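Local coordinates for protein gamma-glutamyltranspeptidase (Streptomyces lincolnensis, PDB 6J3I) that is an LmbA-like gamma-glutamyltranspeptidase homologue of the N-terminal nucleophile (Ntn) hydrolase clan and probably acts as a self-processing enzyme on gamma-glutamyl-type substrates, at residues V150-V155 against G441-N446; G419-L424 against T437-W442; A58-I63 against A105-G110; P186-T191 against L452-G457. The protein carries 1 engineered substitution. All blocks are in the same frame, centred on the assembly; numbering follows the deposited sequence.

Contact 1 of 4, residues V150-V155 against G441-N446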
loop_
_atom_site.group_PDB
_atom_site.type_symbol
_atom_site.label_atom_id
_atom_site.label_comp_id
_atom_site.label_asym_id
_atom_site.label_seq_id
_atom_site.Cartn_x
_atom_site.Cartn_y
_atom_site.Cartn_z
ATOM N N VAL A 150 -9.038 -2.131 -19.238
ATOM C CA VAL A 150 -8.201 -1.039 -19.755
ATOM C C VAL A 150 -6.725 -1.299 -19.450
ATOM O O VAL A 150 -5.858 -1.037 -20.288
ATOM C CB VAL A 150 -8.638 0.334 -19.174
ATOM C CG1 VAL A 150 -7.627 1.449 -19.475
ATOM C CG2 VAL A 150 -10.002 0.720 -19.728
ATOM N N THR A 151 -6.451 -1.808 -18.252
ATOM C CA THR A 151 -5.090 -2.148 -17.852
ATOM C C THR A 151 -4.535 -3.258 -18.746
ATOM O O THR A 151 -3.410 -3.150 -19.242
ATOM C CB THR A 151 -5.042 -2.564 -16.373
ATOM O OG1 THR A 151 -5.430 -1.453 -15.559
ATOM C CG2 THR A 151 -3.662 -2.978 -15.972
ATOM N N VAL A 152 -5.334 -4.305 -18.953
ATOM C CA VAL A 152 -4.966 -5.430 -19.830
ATOM C C VAL A 152 -4.702 -4.973 -21.271
ATOM O O VAL A 152 -3.722 -5.406 -21.875
ATOM C CB VAL A 152 -6.037 -6.551 -19.812
ATOM C CG1 VAL A 152 -5.745 -7.640 -20.844
ATOM C CG2 VAL A 152 -6.122 -7.187 -18.434
ATOM N N GLU A 153 -5.567 -4.116 -21.819
ATOM C CA GLU A 153 -5.395 -3.610 -23.202
ATOM C C GLU A 153 -4.102 -2.824 -23.393
ATOM O O GLU A 153 -3.423 -2.979 -24.405
ATOM C CB GLU A 153 -6.564 -2.709 -23.650
ATOM C CG GLU A 153 -7.821 -3.427 -24.152
ATOM C CD GLU A 153 -7.604 -4.310 -25.375
ATOM O OE1 GLU A 153 -6.538 -4.220 -26.033
ATOM O OE2 GLU A 153 -8.520 -5.111 -25.680
ATOM N N THR A 154 -3.766 -1.994 -22.412
ATOM C CA THR A 154 -2.536 -1.223 -22.437
ATOM C C THR A 154 -1.313 -2.123 -22.605
ATOM O O THR A 154 -0.342 -1.747 -23.268
ATOM C CB THR A 154 -2.394 -0.409 -21.145
ATOM O OG1 THR A 154 -3.582 0.361 -20.944
ATOM C CG2 THR A 154 -1.208 0.535 -21.216
ATOM N N VAL A 155 -1.393 -3.317 -22.022
ATOM C CA VAL A 155 -0.278 -4.249 -21.940
ATOM C C VAL A 155 -0.435 -5.433 -22.910
ATOM O O VAL A 155 0.228 -6.455 -22.760
ATOM C CB VAL A 155 -0.111 -4.699 -20.450
ATOM C CG1 VAL A 155 -1.023 -5.870 -20.061
ATOM C CG2 VAL A 155 1.339 -5.004 -20.135
ATOM N N GLY A 441 2.260 -7.927 -7.199
ATOM C CA GLY A 441 1.816 -9.116 -7.912
ATOM C C GLY A 441 0.689 -8.824 -8.880
ATOM O O GLY A 441 -0.132 -9.705 -9.185
ATOM N N TRP A 442 0.663 -7.587 -9.376
ATOM C CA TRP A 442 -0.364 -7.162 -10.320
ATOM C C TRP A 442 -0.062 -7.655 -11.734
ATOM O O TRP A 442 1.080 -7.996 -12.076
ATOM C CB TRP A 442 -0.595 -5.644 -10.292
ATOM C CG TRP A 442 0.644 -4.794 -10.392
ATOM C CD1 TRP A 442 1.517 -4.727 -11.432
ATOM C CD2 TRP A 442 1.146 -3.903 -9.390
ATOM N NE1 TRP A 442 2.527 -3.845 -11.147
ATOM C CE2 TRP A 442 2.324 -3.326 -9.900
ATOM C CE3 TRP A 442 0.706 -3.529 -8.116
ATOM C CZ2 TRP A 442 3.077 -2.403 -9.181
ATOM C CZ3 TRP A 442 1.456 -2.605 -7.403
ATOM C CH2 TRP A 442 2.628 -2.052 -7.939
ATOM N N LEU A 443 -1.108 -7.674 -12.550
ATOM C CA LEU A 443 -1.079 -8.316 -13.863
ATOM C C LEU A 443 -0.192 -7.635 -14.915
ATOM O O LEU A 443 0.308 -8.310 -15.810
ATOM C CB LEU A 443 -2.512 -8.464 -14.387
ATOM C CG LEU A 443 -3.292 -7.193 -14.790
ATOM C CD1 LEU A 443 -3.041 -6.792 -16.239
ATOM C CD2 LEU A 443 -4.787 -7.388 -14.602
ATOM N N GLN A 444 0.031 -6.324 -14.787
ATOM C CA GLN A 444 0.711 -5.511 -15.831
ATOM C C GLN A 444 2.212 -5.732 -15.929
ATOM O O GLN A 444 2.808 -5.386 -16.946
ATOM C CB GLN A 444 0.607 -3.997 -15.582
ATOM C CG GLN A 444 -0.713 -3.475 -15.134
ATOM C CD GLN A 444 -0.847 -3.380 -13.629
ATOM O OE1 GLN A 444 -0.395 -2.431 -13.007
ATOM N NE2 GLN A 444 -1.531 -4.346 -13.049
ATOM N N SER A 445 2.820 -6.222 -14.853
ATOM C CA SER A 445 4.261 -6.064 -14.649
ATOM C C SER A 445 5.071 -7.351 -14.425
ATOM O O SER A 445 6.272 -7.286 -14.134
ATOM C CB SER A 445 4.472 -5.082 -13.498
ATOM O OG SER A 445 3.581 -3.985 -13.625
ATOM N N ASN A 446 4.429 -8.505 -14.587
ATOM C CA ASN A 446 5.124 -9.789 -14.681
ATOM C C ASN A 446 4.241 -10.824 -15.380
ATOM O O ASN A 446 3.012 -10.774 -15.267
ATOM C CB ASN A 446 5.526 -10.302 -13.284
ATOM C CG ASN A 446 7.011 -10.134 -12.990
ATOM O OD1 ASN A 446 7.860 -10.567 -13.767
ATOM N ND2 ASN A 446 7.327 -9.530 -11.848
#
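In the type I beta turn W442-S445, which presents L443 and Q444 to V152 and V155, S445 OG is held by two groups: W442 NE1 donates to it over 2.7 Å, and G415 O binds it from outside the turn. The indole N-H meets the hydroxyl close to the ring plane, but the bond is bent, with an angle of 131° at the hydrogen. This bond ties the first residue of the turn to its last. Across the contact lies the end of helix 146-154, and V155 is the junction residue, leaving the helical backbone angles just before helix 156-161 begins. What joins turn and helix end is mainly apolar and buried. V152 CG2 rests on L443 CD1 at 3.8 Å, with L443 CD2 a little farther at 4.1 Å, the two side chains crossing at about a right angle. L443 CG stands between its backbone N and carbonyl carbon (chi1 69°), which turns both methyls toward the helix, and Y170 of helix 164-170 packs against V152 and L443 alike. V155 CG1 also comes to L443 CD1, more loosely, at 4.4 Å. The polar ends look elsewhere: T151 OG1 bonds to N147 O one helical turn back, and Q444, its chain bent at chi2 (93°), sends NE2 to H53 O. The very close approach of the T151 methyl to the Q444 chain is doubtful. Beside it the backbone of the turn meets the helix end directly, V155 CG2 lying 3.5 Å from Q444 O.

Contact 2 of 4, residues G419-L424 against T437-W442. Engineered in segment 419-424: A421 (natural residue Thr).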
loop_
_atom_site.group_PDB
_atom_site.type_symbol
_atom_site.label_atom_id
_atom_site.label_comp_id
_atom_site.label_asym_id
_atom_site.label_seq_id
_atom_site.Cartn_x
_atom_site.Cartn_y
_atom_site.Cartn_z
ATOM N N GLY A 419 0.450 3.422 -10.353
ATOM C CA GLY A 419 -0.720 2.899 -9.599
ATOM C C GLY A 419 -0.353 1.726 -8.715
ATOM O O GLY A 419 0.325 0.786 -9.172
ATOM N N ASP A 420 -0.776 1.783 -7.454
ATOM C CA ASP A 420 -0.202 0.907 -6.434
ATOM C C ASP A 420 -1.185 0.613 -5.330
ATOM O O ASP A 420 -1.621 1.523 -4.633
ATOM C CB ASP A 420 1.054 1.571 -5.861
ATOM C CG ASP A 420 1.617 0.858 -4.632
ATOM O OD1 ASP A 420 1.756 -0.375 -4.650
ATOM O OD2 ASP A 420 1.969 1.544 -3.658
ATOM N N ALA A 421 -1.527 -0.663 -5.192
ATOM C CA ALA A 421 -2.145 -1.207 -3.968
ATOM C C ALA A 421 -3.661 -1.088 -3.819
ATOM O O ALA A 421 -4.367 -0.383 -4.556
ATOM C CB ALA A 421 -1.469 -0.643 -2.707
ATOM N N CYS A 422 -4.118 -1.830 -2.817
ATOM C CA CYS A 422 -5.448 -1.749 -2.266
ATOM C C CYS A 422 -5.356 -1.346 -0.808
ATOM O O CYS A 422 -4.262 -1.227 -0.238
ATOM C CB CYS A 422 -6.117 -3.118 -2.366
ATOM S SG CYS A 422 -6.242 -3.734 -4.052
ATOM N N HIS A 423 -6.522 -1.132 -0.214
ATOM C CA HIS A 423 -6.627 -0.959 1.223
ATOM C C HIS A 423 -7.882 -1.613 1.801
ATOM O O HIS A 423 -8.878 -1.814 1.109
ATOM C CB HIS A 423 -6.554 0.513 1.639
ATOM C CG HIS A 423 -6.200 0.679 3.078
ATOM N ND1 HIS A 423 -7.140 0.885 4.064
ATOM C CD2 HIS A 423 -5.017 0.542 3.710
ATOM C CE1 HIS A 423 -6.532 0.915 5.236
ATOM N NE2 HIS A 423 -5.245 0.711 5.050
ATOM N N LEU A 424 -7.801 -1.939 3.087
ATOM C CA LEU A 424 -8.826 -2.681 3.776
ATOM C C LEU A 424 -8.733 -2.445 5.299
ATOM O O LEU A 424 -7.669 -2.639 5.889
ATOM C CB LEU A 424 -8.647 -4.148 3.397
ATOM C CG LEU A 424 -9.417 -5.214 4.161
ATOM C CD1 LEU A 424 -10.110 -6.188 3.228
ATOM C CD2 LEU A 424 -8.444 -5.940 5.065
ATOM N N THR A 437 -2.709 -2.497 3.815
ATOM C CA THR A 437 -2.615 -2.042 2.421
ATOM C C THR A 437 -1.817 -3.075 1.628
ATOM O O THR A 437 -0.597 -2.970 1.521
ATOM C CB THR A 437 -2.147 -0.561 2.258
ATOM O OG1 THR A 437 -1.145 -0.428 1.246
ATOM C CG2 THR A 437 -1.622 -0.015 3.529
ATOM N N PRO A 438 -2.522 -4.104 1.108
ATOM C CA PRO A 438 -1.894 -5.090 0.236
ATOM C C PRO A 438 -1.713 -4.559 -1.183
ATOM O O PRO A 438 -2.524 -3.768 -1.673
ATOM C CB PRO A 438 -2.874 -6.272 0.258
ATOM C CG PRO A 438 -4.191 -5.658 0.539
ATOM C CD PRO A 438 -3.926 -4.456 1.400
ATOM N N SER A 439 -0.650 -5.029 -1.823
ATOM C CA SER A 439 -0.231 -4.558 -3.122
ATOM C C SER A 439 0.647 -5.604 -3.776
ATOM O O SER A 439 0.891 -6.666 -3.197
ATOM C CB SER A 439 0.587 -3.291 -2.951
ATOM O OG SER A 439 0.655 -2.574 -4.164
ATOM N N GLY A 440 1.116 -5.288 -4.982
ATOM C CA GLY A 440 2.105 -6.094 -5.675
ATOM C C GLY A 440 1.519 -7.347 -6.268
ATOM O O GLY A 440 0.423 -7.776 -5.903
ATOM N N GLY A 441 2.260 -7.927 -7.199
ATOM C CA GLY A 441 1.816 -9.116 -7.912
ATOM C C GLY A 441 0.689 -8.824 -8.880
ATOM O O GLY A 441 -0.132 -9.705 -9.185
ATOM N N TRP A 442 0.663 -7.587 -9.376
ATOM C CA TRP A 442 -0.364 -7.162 -10.320
ATOM C C TRP A 442 -0.062 -7.655 -11.734
ATOM O O TRP A 442 1.080 -7.996 -12.076
ATOM C CB TRP A 442 -0.595 -5.644 -10.292
ATOM C CG TRP A 442 0.644 -4.794 -10.392
ATOM C CD1 TRP A 442 1.517 -4.727 -11.432
ATOM C CD2 TRP A 442 1.146 -3.903 -9.390
ATOM N NE1 TRP A 442 2.527 -3.845 -11.147
ATOM C CE2 TRP A 442 2.324 -3.326 -9.900
ATOM C CE3 TRP A 442 0.706 -3.529 -8.116
ATOM C CZ2 TRP A 442 3.077 -2.403 -9.181
ATOM C CZ3 TRP A 442 1.456 -2.605 -7.403
ATOM C CH2 TRP A 442 2.628 -2.052 -7.939
#
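D420 and S439 make the tight centre of this contact: S439 OG donates to D420 OD1 over 2.5 Å, meeting the carboxylate on its anti side and 35° out of its plane. The serine hydroxyl swings out opposite the S439 backbone N and so reaches segment 419-424. Next along, C422 N gives an almost straight backbone bond to P438 O, 2.8 Å long with 174° at the hydrogen. Between these two bonds sits the engineered A421, whose CB lies 3.2 Å from S439 OG. At the strand side, H423 turns the edge of its imidazole to T437, with CD2 3.4 Å from T437 CB. There segment 419-424 leads into strand 424-428, and segment 437-442 leaves its antiparallel neighbour, strand 433-436.

The other end is looser. G419, partly exposed, lays its carbonyl O over one face of the W442 indole, 3.8 Å above the plane and toward the rim. D420 OD1 meets the indole at its edge, 3.6 Å from W442 CZ3, with carboxylate and ring planes 74° apart.

D420 OD1 also forms a salt bridge with R459, and OD2 bonds to T482 OG1, which fixes the carboxylate's rotation. The D420-A421 peptide is intact, and A421 replaces a natural threonine; a polar cluster packed about this bond is consistent with the self-cleavage site preceding the nucleophilic threonine in this family.

Contact 3 of 4, residues A58-I63 against A105-G110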
loop_
_atom_site.group_PDB
_atom_site.type_symbol
_atom_site.label_atom_id
_atom_site.label_comp_id
_atom_site.label_asym_id
_atom_site.label_seq_id
_atom_site.Cartn_x
_atom_site.Cartn_y
_atom_site.Cartn_z
ATOM N N ALA A 58 1.009 -12.973 -4.770
ATOM C CA ALA A 58 2.472 -12.953 -4.653
ATOM C C ALA A 58 3.052 -11.554 -4.370
ATOM O O ALA A 58 4.273 -11.337 -4.464
ATOM C CB ALA A 58 3.093 -13.543 -5.905
ATOM N N GLY A 59 2.187 -10.610 -4.017
ATOM C CA GLY A 59 2.625 -9.288 -3.589
ATOM C C GLY A 59 3.025 -9.259 -2.123
ATOM O O GLY A 59 3.592 -10.222 -1.608
ATOM N N GLU A 60 2.699 -8.153 -1.461
ATOM C CA GLU A 60 3.155 -7.860 -0.107
ATOM C C GLU A 60 2.073 -7.102 0.645
ATOM O O GLU A 60 1.127 -6.611 0.041
ATOM C CB GLU A 60 4.457 -7.044 -0.130
ATOM C CG GLU A 60 4.525 -5.944 -1.192
ATOM C CD GLU A 60 5.165 -6.373 -2.521
ATOM O OE1 GLU A 60 4.710 -5.858 -3.570
ATOM O OE2 GLU A 60 6.131 -7.178 -2.537
ATOM N N VAL A 61 2.220 -7.021 1.965
ATOM C CA VAL A 61 1.240 -6.357 2.826
ATOM C C VAL A 61 1.805 -6.012 4.212
ATOM O O VAL A 61 2.269 -6.903 4.926
ATOM C CB VAL A 61 -0.053 -7.210 2.979
ATOM C CG1 VAL A 61 0.208 -8.528 3.697
ATOM C CG2 VAL A 61 -1.148 -6.425 3.686
ATOM N N PRO A 62 1.781 -4.715 4.589
ATOM C CA PRO A 62 1.840 -4.337 5.996
ATOM C C PRO A 62 0.447 -4.379 6.627
ATOM O O PRO A 62 -0.520 -3.933 6.012
ATOM C CB PRO A 62 2.379 -2.893 5.977
ATOM C CG PRO A 62 2.581 -2.527 4.556
ATOM C CD PRO A 62 1.895 -3.543 3.707
ATOM N N ILE A 63 0.371 -4.913 7.844
ATOM C CA ILE A 63 -0.867 -4.998 8.619
ATOM C C ILE A 63 -0.583 -4.367 9.972
ATOM O O ILE A 63 0.411 -4.704 10.611
ATOM C CB ILE A 63 -1.312 -6.466 8.837
ATOM C CG1 ILE A 63 -1.255 -7.248 7.517
ATOM C CG2 ILE A 63 -2.705 -6.524 9.480
ATOM C CD1 ILE A 63 -1.558 -8.726 7.643
ATOM N N ALA A 105 12.698 -7.607 -10.596
ATOM C CA ALA A 105 11.993 -6.714 -9.657
ATOM C C ALA A 105 11.282 -7.422 -8.482
ATOM O O ALA A 105 10.903 -6.772 -7.512
ATOM C CB ALA A 105 11.001 -5.863 -10.421
ATOM N N ALA A 106 11.107 -8.738 -8.569
ATOM C CA ALA A 106 10.395 -9.516 -7.543
ATOM C C ALA A 106 11.128 -9.654 -6.198
ATOM O O ALA A 106 12.184 -10.275 -6.124
ATOM C CB ALA A 106 10.091 -10.906 -8.086
ATOM N N ALA A 107 10.549 -9.091 -5.141
ATOM C CA ALA A 107 10.911 -9.472 -3.775
ATOM C C ALA A 107 10.351 -10.876 -3.503
ATOM O O ALA A 107 9.495 -11.358 -4.257
ATOM C CB ALA A 107 10.352 -8.474 -2.783
ATOM N N VAL A 108 10.835 -11.541 -2.451
ATOM C CA VAL A 108 10.196 -12.782 -1.979
ATOM C C VAL A 108 8.727 -12.426 -1.676
ATOM O O VAL A 108 8.470 -11.450 -0.979
ATOM C CB VAL A 108 10.872 -13.368 -0.712
ATOM C CG1 VAL A 108 10.042 -14.501 -0.116
ATOM C CG2 VAL A 108 12.273 -13.881 -1.026
ATOM N N PRO A 109 7.762 -13.180 -2.225
ATOM C CA PRO A 109 6.369 -12.820 -1.944
ATOM C C PRO A 109 6.042 -12.907 -0.460
ATOM O O PRO A 109 6.210 -13.971 0.135
ATOM C CB PRO A 109 5.572 -13.863 -2.730
ATOM C CG PRO A 109 6.482 -14.277 -3.828
ATOM C CD PRO A 109 7.852 -14.251 -3.235
ATOM N N GLY A 110 5.597 -11.795 0.121
ATOM C CA GLY A 110 5.393 -11.699 1.572
ATOM C C GLY A 110 3.961 -11.745 2.092
ATOM O O GLY A 110 3.735 -11.988 3.284
HETATM O O HOH W 1 6.803 -10.681 -5.197
HETATM O O HOH W 2 7.570 -7.880 -4.705
HETATM O O HOH W 3 6.987 -9.331 -0.826
#
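A58 lays its methyl beside the ring of P109, CB to CB 4.0 Å, while A58 O presses on the same ring, 3.3 Å from P109 CB. The contact joins two loops of the Ntn-type fold at the points where they become regular structure: residues 58-60 lead into strand 61-66, while helix 111-122 follows directly on segment 105-110. One direct bond links them, from G110 N to G59 O over 3.1 Å; the donor lies in the carbonyl plane but the N-H is bent away, with 136° at the hydrogen. G59 also pairs through its backbone with A111, at the start of the helix. V61, the first strand residue, packs on A111, A114 and W115, so the beginnings of strand and helix stay together beyond the loops.

Elsewhere three waters bridge the two segments. E60 reaches segment 105-110 through water: OE2 accepts from two waters and, weakly, from Q78 NE2. Water 2 donates to E60 OE2 at 2.7 Å and accepts from A107 N at 3.2 Å. Water 3 likewise donates to E60 OE2, and gives its other proton to V108 O over 2.6 Å; its bond from G110 N is weak. The other carboxylate oxygen, OE1, forms a salt bridge with R459, so the buried charge of E60 is probably balanced from that side. Water 1 closes the row without E60, donating to two carbonyls, A58 O at 2.7 Å and A107 O at 2.9 Å.

Contact 4 of 4, residues P186-T191 against L452-G457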
loop_
_atom_site.group_PDB
_atom_site.type_symbol
_atom_site.label_atom_id
_atom_site.label_comp_id
_atom_site.label_asym_id
_atom_site.label_seq_id
_atom_site.Cartn_x
_atom_site.Cartn_y
_atom_site.Cartn_z
ATOM N N PRO A 186 -10.093 -19.304 -13.613
ATOM C CA PRO A 186 -10.244 -20.694 -13.147
ATOM C C PRO A 186 -8.970 -21.314 -12.569
ATOM O O PRO A 186 -9.053 -22.181 -11.699
ATOM C CB PRO A 186 -10.692 -21.458 -14.409
ATOM C CG PRO A 186 -10.437 -20.540 -15.562
ATOM C CD PRO A 186 -10.523 -19.151 -15.015
ATOM N N THR A 187 -7.812 -20.876 -13.050
ATOM C CA THR A 187 -6.531 -21.375 -12.560
ATOM C C THR A 187 -6.239 -20.918 -11.113
ATOM O O THR A 187 -5.839 -21.729 -10.279
ATOM C CB THR A 187 -5.394 -20.992 -13.531
ATOM O OG1 THR A 187 -5.712 -21.463 -14.846
ATOM C CG2 THR A 187 -4.074 -21.618 -13.108
ATOM N N LEU A 188 -6.445 -19.635 -10.821
ATOM C CA LEU A 188 -6.325 -19.109 -9.448
ATOM C C LEU A 188 -7.295 -19.846 -8.499
ATOM O O LEU A 188 -6.921 -20.251 -7.391
ATOM C CB LEU A 188 -6.565 -17.586 -9.456
ATOM C CG LEU A 188 -6.413 -16.669 -8.225
ATOM C CD1 LEU A 188 -7.756 -16.295 -7.644
ATOM C CD2 LEU A 188 -5.526 -17.235 -7.136
ATOM N N ALA A 189 -8.530 -20.039 -8.957
ATOM C CA ALA A 189 -9.504 -20.867 -8.244
ATOM C C ALA A 189 -8.968 -22.260 -7.918
ATOM O O ALA A 189 -9.060 -22.712 -6.772
ATOM C CB ALA A 189 -10.776 -20.990 -9.052
ATOM N N ALA A 190 -8.408 -22.926 -8.928
ATOM C CA ALA A 190 -7.812 -24.272 -8.758
ATOM C C ALA A 190 -6.684 -24.301 -7.728
ATOM O O ALA A 190 -6.630 -25.196 -6.881
ATOM C CB ALA A 190 -7.323 -24.821 -10.095
ATOM N N THR A 191 -5.806 -23.308 -7.802
ATOM C CA THR A 191 -4.671 -23.162 -6.880
ATOM C C THR A 191 -5.096 -23.208 -5.413
ATOM O O THR A 191 -4.536 -23.969 -4.633
ATOM C CB THR A 191 -3.926 -21.848 -7.169
ATOM O OG1 THR A 191 -3.678 -21.769 -8.569
ATOM C CG2 THR A 191 -2.594 -21.770 -6.435
ATOM N N LEU A 452 -0.384 -21.594 -11.546
ATOM C CA LEU A 452 -0.976 -20.917 -10.381
ATOM C C LEU A 452 -2.068 -19.885 -10.714
ATOM O O LEU A 452 -3.090 -19.823 -10.042
ATOM C CB LEU A 452 0.131 -20.234 -9.575
ATOM C CG LEU A 452 1.243 -21.121 -9.012
ATOM C CD1 LEU A 452 2.254 -20.276 -8.240
ATOM C CD2 LEU A 452 0.681 -22.217 -8.119
ATOM N N GLY A 453 -1.826 -19.057 -11.725
ATOM C CA GLY A 453 -2.818 -18.087 -12.195
ATOM C C GLY A 453 -2.517 -16.628 -11.909
ATOM O O GLY A 453 -3.281 -15.755 -12.313
ATOM N N PHE A 454 -1.416 -16.361 -11.217
ATOM C CA PHE A 454 -1.000 -14.999 -10.904
ATOM C C PHE A 454 0.510 -14.850 -11.148
ATOM O O PHE A 454 1.221 -15.861 -11.262
ATOM C CB PHE A 454 -1.370 -14.640 -9.466
ATOM C CG PHE A 454 -0.889 -15.634 -8.437
ATOM C CD1 PHE A 454 0.379 -15.528 -7.883
ATOM C CD2 PHE A 454 -1.716 -16.676 -8.016
ATOM C CE1 PHE A 454 0.815 -16.442 -6.930
ATOM C CE2 PHE A 454 -1.284 -17.592 -7.065
ATOM C CZ PHE A 454 -0.020 -17.474 -6.520
ATOM N N PRO A 455 1.000 -13.595 -11.253
ATOM C CA PRO A 455 2.418 -13.333 -11.465
ATOM C C PRO A 455 3.192 -12.987 -10.196
ATOM O O PRO A 455 2.595 -12.677 -9.163
ATOM C CB PRO A 455 2.390 -12.114 -12.386
ATOM C CG PRO A 455 1.164 -11.360 -11.969
ATOM C CD PRO A 455 0.215 -12.346 -11.347
ATOM N N LEU A 456 4.521 -13.014 -10.307
ATOM C CA LEU A 456 5.409 -12.481 -9.272
ATOM C C LEU A 456 5.330 -10.951 -9.185
ATOM O O LEU A 456 4.842 -10.268 -10.098
ATOM C CB LEU A 456 6.859 -12.938 -9.495
ATOM C CG LEU A 456 7.152 -14.354 -8.960
ATOM C CD1 LEU A 456 8.332 -14.978 -9.686
ATOM C CD2 LEU A 456 7.417 -14.345 -7.465
ATOM N N GLY A 457 5.813 -10.423 -8.068
ATOM C CA GLY A 457 5.743 -8.984 -7.790
ATOM C C GLY A 457 6.875 -8.179 -8.397
ATOM O O GLY A 457 7.624 -8.675 -9.240
#
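The polar part of the contact gathers at T191, whose OG1 lies 2.5 Å from L452 O across the contact and 2.8 Å from T187 O one turn back in its own helix, a single hydroxyl proton facing two carbonyl oxygens. T191 OG1 sits anti to its carbonyl carbon (chi1 -49°), which places it against the helix surface between the two acceptors. L452 O also receives a CA-H...O contact from L188 CA, 3.4 Å long with 139° at the hydrogen. Just before the helix, N185 holds both partners: its OD1 bonds to L188 N and its ND2 to G453 O.

Close backbone packing comes next. G453, at a positive phi of 110°, brings its CA within 4.2 Å of L188 N, while T187 CG2 lies over the L452-G453 peptide, 3.7 Å from G453 N.

The apolar contacts flank these. T191 CG2 touches L452 CD2 at 3.7 Å, the two side chains crossing at about a right angle, and beyond it L452 packs on F220, I221 and A224 of helix 220-229. L188 CD2 approaches F454 CD2 at 4.0 Å, at an oblique position on the ring. One face of that ring is covered from its own segment by L452 CB, and the ring also touches P57 and A58.

With T191 OG1 set between T187 O and L452 O, the start of helix 186-199 is joined to the long connection between strands 433-436 and 486-490, within the Ntn-hydrolase fold of this family.

Contacts 1, 2 and 4 all draw on the connection between strands 433-436 and 486-490, and contact 3 packs against it. Contacts 1 and 2 share G441 and W442, their centres about 14 Å apart. Contacts 2 and 3 are the nearest pair, centres about 10 Å apart, with a probable hydrogen bond of 2.9 Å between S439 O and E60 N; R459 forms salt bridges with both D420 and E60. Contact 4 reaches contact 3 where A58 CB meets F454 CE1 at 3.8 Å, and contact 1 through a weak hydrogen bond, N446 ND2 to L456 O, 3.1 Å. Contact 2 holds A421, engineered in place of a threonine that is probably the natural nucleophile.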